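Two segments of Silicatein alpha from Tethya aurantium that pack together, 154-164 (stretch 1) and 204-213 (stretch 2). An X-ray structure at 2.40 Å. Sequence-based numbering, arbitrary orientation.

Stretch 1 154-164: DSSRCSSSSLN
Stretch 2 204-213: YNQCGIASDA

Two loop segments of one chain, neither with regular helix or strand, pack together and bury 469 Å² summed over both sides. They run in broadly the same direction. The CA atoms nearest each other across the stretches are those of Ser 160 and Gly 208, 3.7 Å apart. Cys 207, Gln 206 and Leu 163 cover the most surface.

Cys 207 supplies the covalent link. Its SG is bonded to Cys 158 SG at 2.1 Å, with a chi3 of 108°. Cys 207 is buried and has chi1 m; Cys 158 has chi1 at -127°, between wells, and its CA-to-CB bond points toward stretch 2. The backbone of Cys 207 has phi/psi 69/9. Its CA also makes a CA-H...O contact with Ser 159 O, at 3.3 Å. Ser 159 is extended, at -93/152, and its CA-to-CB bond points away.

Gln 206 works through its terminal amide. Its backbone is at -66/133. The CA-to-CB bond points away from stretch 1, but chi1 t and chi2 t extend the chain and chi3 of 113° sets the amide, so that its end comes nearer. Both amide atoms are used. NE2 donates to Asp 154 OD1 at 2.8 Å, and OE1 accepts from the backbone Ser 155 N at 2.9 Å. An amide suits this place because it can donate and accept at once. Asp 154 has chi1 t and chi2 -16°.

Leu 163 packs its methyl groups against stretch 2. Its backbone is at -108/144, its CA-to-CB bond points toward stretch 2, and its rotamer is m, t. CD2 lies 3.5 Å from Gly 208 O and 3.6 Å from Cys 207 O. CD1 lies 4.1 Å from Ser 211 CB and 4.1 Å from Asp 212 CB. The Asp 212 side chain is not modelled beyond CB.

Gly 208 lies against this leucine. At 64/39 its positive phi favours glycine, and an ideal CB would clash with Leu 163 CD2 at 2.5 Å.

Ser 160, at -110/23 with chi1 m, adds two polar links. Ser 211 OG, on a chi1 m side chain, donates to Ser 160 O at 3.0 Å. Ser 160 OG donates to Asn 205 O at 3.3 Å, a weak bond. Asn 205, at 64/53 with chi1 t and chi2 37°, braces the turn of stretch 2. Its OD1 accepts from Ala 210 N at 2.7 Å, and its ND2 donates to Ser 211 OG at 3.1 Å. Gly 208 N donates to Asn 205 O at 3.2 Å.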

# COMPACT_ATOMS: atom_id res chain seq x y z
N ASP A 154 -8.32 -14.75 9.92
CA ASP A 154 -9.74 -14.97 9.74
C ASP A 154 -10.37 -14.62 11.07
O ASP A 154 -10.58 -15.48 11.91
CB ASP A 154 -9.97 -16.43 9.37
CG ASP A 154 -11.33 -16.69 8.75
OD1 ASP A 154 -12.26 -15.86 8.83
OD2 ASP A 154 -11.45 -17.78 8.16
N SER A 155 -10.61 -13.33 11.26
CA SER A 155 -10.94 -12.76 12.54
C SER A 155 -12.46 -12.60 12.68
O SER A 155 -13.15 -12.17 11.76
CB SER A 155 -10.24 -11.40 12.70
OG SER A 155 -10.56 -10.74 13.92
N SER A 156 -12.96 -12.96 13.85
CA SER A 156 -14.36 -12.83 14.19
C SER A 156 -14.68 -11.41 14.66
O SER A 156 -15.78 -10.92 14.45
CB SER A 156 -14.71 -13.85 15.30
OG SER A 156 -13.84 -14.98 15.24
N ARG A 157 -13.72 -10.75 15.31
CA ARG A 157 -13.92 -9.42 15.91
C ARG A 157 -13.65 -8.21 14.97
O ARG A 157 -13.78 -7.07 15.39
CB ARG A 157 -13.07 -9.32 17.20
N CYS A 158 -13.30 -8.48 13.71
CA CYS A 158 -12.87 -7.45 12.73
C CYS A 158 -14.06 -6.61 12.29
O CYS A 158 -15.13 -7.15 11.98
CB CYS A 158 -12.25 -8.12 11.48
SG CYS A 158 -10.62 -7.49 11.08
N SER A 159 -13.86 -5.30 12.24
CA SER A 159 -14.85 -4.36 11.70
C SER A 159 -14.60 -4.09 10.21
O SER A 159 -13.47 -4.17 9.73
CB SER A 159 -14.80 -3.06 12.48
OG SER A 159 -15.82 -2.19 12.08
N SER A 160 -15.66 -3.75 9.48
CA SER A 160 -15.57 -3.51 8.04
C SER A 160 -15.75 -2.04 7.68
O SER A 160 -16.08 -1.74 6.54
CB SER A 160 -16.62 -4.34 7.29
OG SER A 160 -16.74 -5.63 7.84
N SER A 161 -15.52 -1.12 8.61
CA SER A 161 -15.83 0.30 8.37
C SER A 161 -14.81 1.29 8.93
O SER A 161 -14.44 2.25 8.23
CB SER A 161 -17.20 0.61 8.95
OG SER A 161 -18.13 -0.38 8.54
N SER A 162 -14.40 1.09 10.18
CA SER A 162 -13.37 1.93 10.81
C SER A 162 -12.03 1.22 10.72
O SER A 162 -11.74 0.28 11.48
CB SER A 162 -13.70 2.27 12.26
OG SER A 162 -13.27 1.24 13.14
N LEU A 163 -11.22 1.73 9.80
CA LEU A 163 -9.99 1.12 9.35
C LEU A 163 -8.85 1.95 9.90
O LEU A 163 -8.92 3.17 9.94
CB LEU A 163 -9.95 1.13 7.82
CG LEU A 163 -11.28 0.82 7.10
CD1 LEU A 163 -11.32 1.41 5.70
CD2 LEU A 163 -11.54 -0.68 7.08
N ASN A 164 -7.77 1.29 10.27
CA ASN A 164 -6.70 1.96 10.96
C ASN A 164 -5.31 1.64 10.40
O ASN A 164 -4.30 2.09 10.96
CB ASN A 164 -6.77 1.56 12.42
CG ASN A 164 -6.82 0.06 12.60
OD1 ASN A 164 -5.90 -0.64 12.17
ND2 ASN A 164 -7.91 -0.45 13.16
N TYR A 204 -17.31 -11.71 2.86
CA TYR A 204 -18.16 -10.53 3.01
C TYR A 204 -17.36 -9.33 3.53
O TYR A 204 -17.80 -8.60 4.41
CB TYR A 204 -19.31 -10.88 3.96
CG TYR A 204 -20.53 -9.99 3.81
CD1 TYR A 204 -21.37 -10.12 2.71
CD2 TYR A 204 -20.85 -9.06 4.80
CE1 TYR A 204 -22.49 -9.32 2.58
CE2 TYR A 204 -21.97 -8.25 4.69
CZ TYR A 204 -22.79 -8.37 3.58
OH TYR A 204 -23.91 -7.56 3.46
N ASN A 205 -16.17 -9.14 2.95
CA ASN A 205 -15.34 -7.98 3.21
C ASN A 205 -14.87 -7.91 4.66
O ASN A 205 -15.03 -6.88 5.33
CB ASN A 205 -16.06 -6.68 2.81
CG ASN A 205 -15.13 -5.47 2.88
OD1 ASN A 205 -13.95 -5.57 2.55
ND2 ASN A 205 -15.66 -4.34 3.34
N GLN A 206 -14.26 -9.00 5.10
CA GLN A 206 -13.74 -9.12 6.43
C GLN A 206 -12.57 -8.14 6.62
O GLN A 206 -11.71 -8.04 5.75
CB GLN A 206 -13.27 -10.56 6.65
CG GLN A 206 -12.94 -10.89 8.09
CD GLN A 206 -12.31 -12.25 8.24
OE1 GLN A 206 -11.14 -12.36 8.60
NE2 GLN A 206 -13.08 -13.29 7.97
N CYS A 207 -12.59 -7.40 7.74
CA CYS A 207 -11.59 -6.38 8.10
C CYS A 207 -11.63 -5.11 7.21
O CYS A 207 -10.74 -4.22 7.30
CB CYS A 207 -10.18 -6.99 8.13
SG CYS A 207 -10.07 -8.37 9.31
N GLY A 208 -12.67 -5.04 6.39
CA GLY A 208 -12.89 -3.91 5.50
C GLY A 208 -11.80 -3.78 4.47
O GLY A 208 -11.39 -2.67 4.15
N ILE A 209 -11.33 -4.92 3.96
CA ILE A 209 -10.24 -4.93 2.98
C ILE A 209 -10.61 -4.26 1.64
O ILE A 209 -9.74 -3.73 0.93
CB ILE A 209 -9.72 -6.37 2.75
CG1 ILE A 209 -8.30 -6.34 2.17
CG2 ILE A 209 -10.64 -7.17 1.84
CD1 ILE A 209 -7.83 -7.69 1.74
N ALA A 210 -11.90 -4.26 1.31
CA ALA A 210 -12.38 -3.70 0.06
C ALA A 210 -13.23 -2.45 0.26
O ALA A 210 -13.86 -1.99 -0.70
CB ALA A 210 -13.16 -4.76 -0.72
N SER A 211 -13.25 -1.89 1.48
CA SER A 211 -13.94 -0.61 1.76
C SER A 211 -13.31 0.65 1.13
O SER A 211 -14.04 1.52 0.68
CB SER A 211 -14.07 -0.40 3.28
OG SER A 211 -14.89 -1.40 3.86
N ASP A 212 -11.98 0.75 1.15
CA ASP A 212 -11.22 1.91 0.66
C ASP A 212 -9.95 1.49 -0.10
O ASP A 212 -8.80 1.79 0.30
CB ASP A 212 -10.84 2.84 1.84
N ALA A 213 -10.17 0.77 -1.19
CA ALA A 213 -9.08 0.32 -2.03
C ALA A 213 -8.94 1.25 -3.24
O ALA A 213 -9.92 1.71 -3.81
CB ALA A 213 -9.35 -1.09 -2.50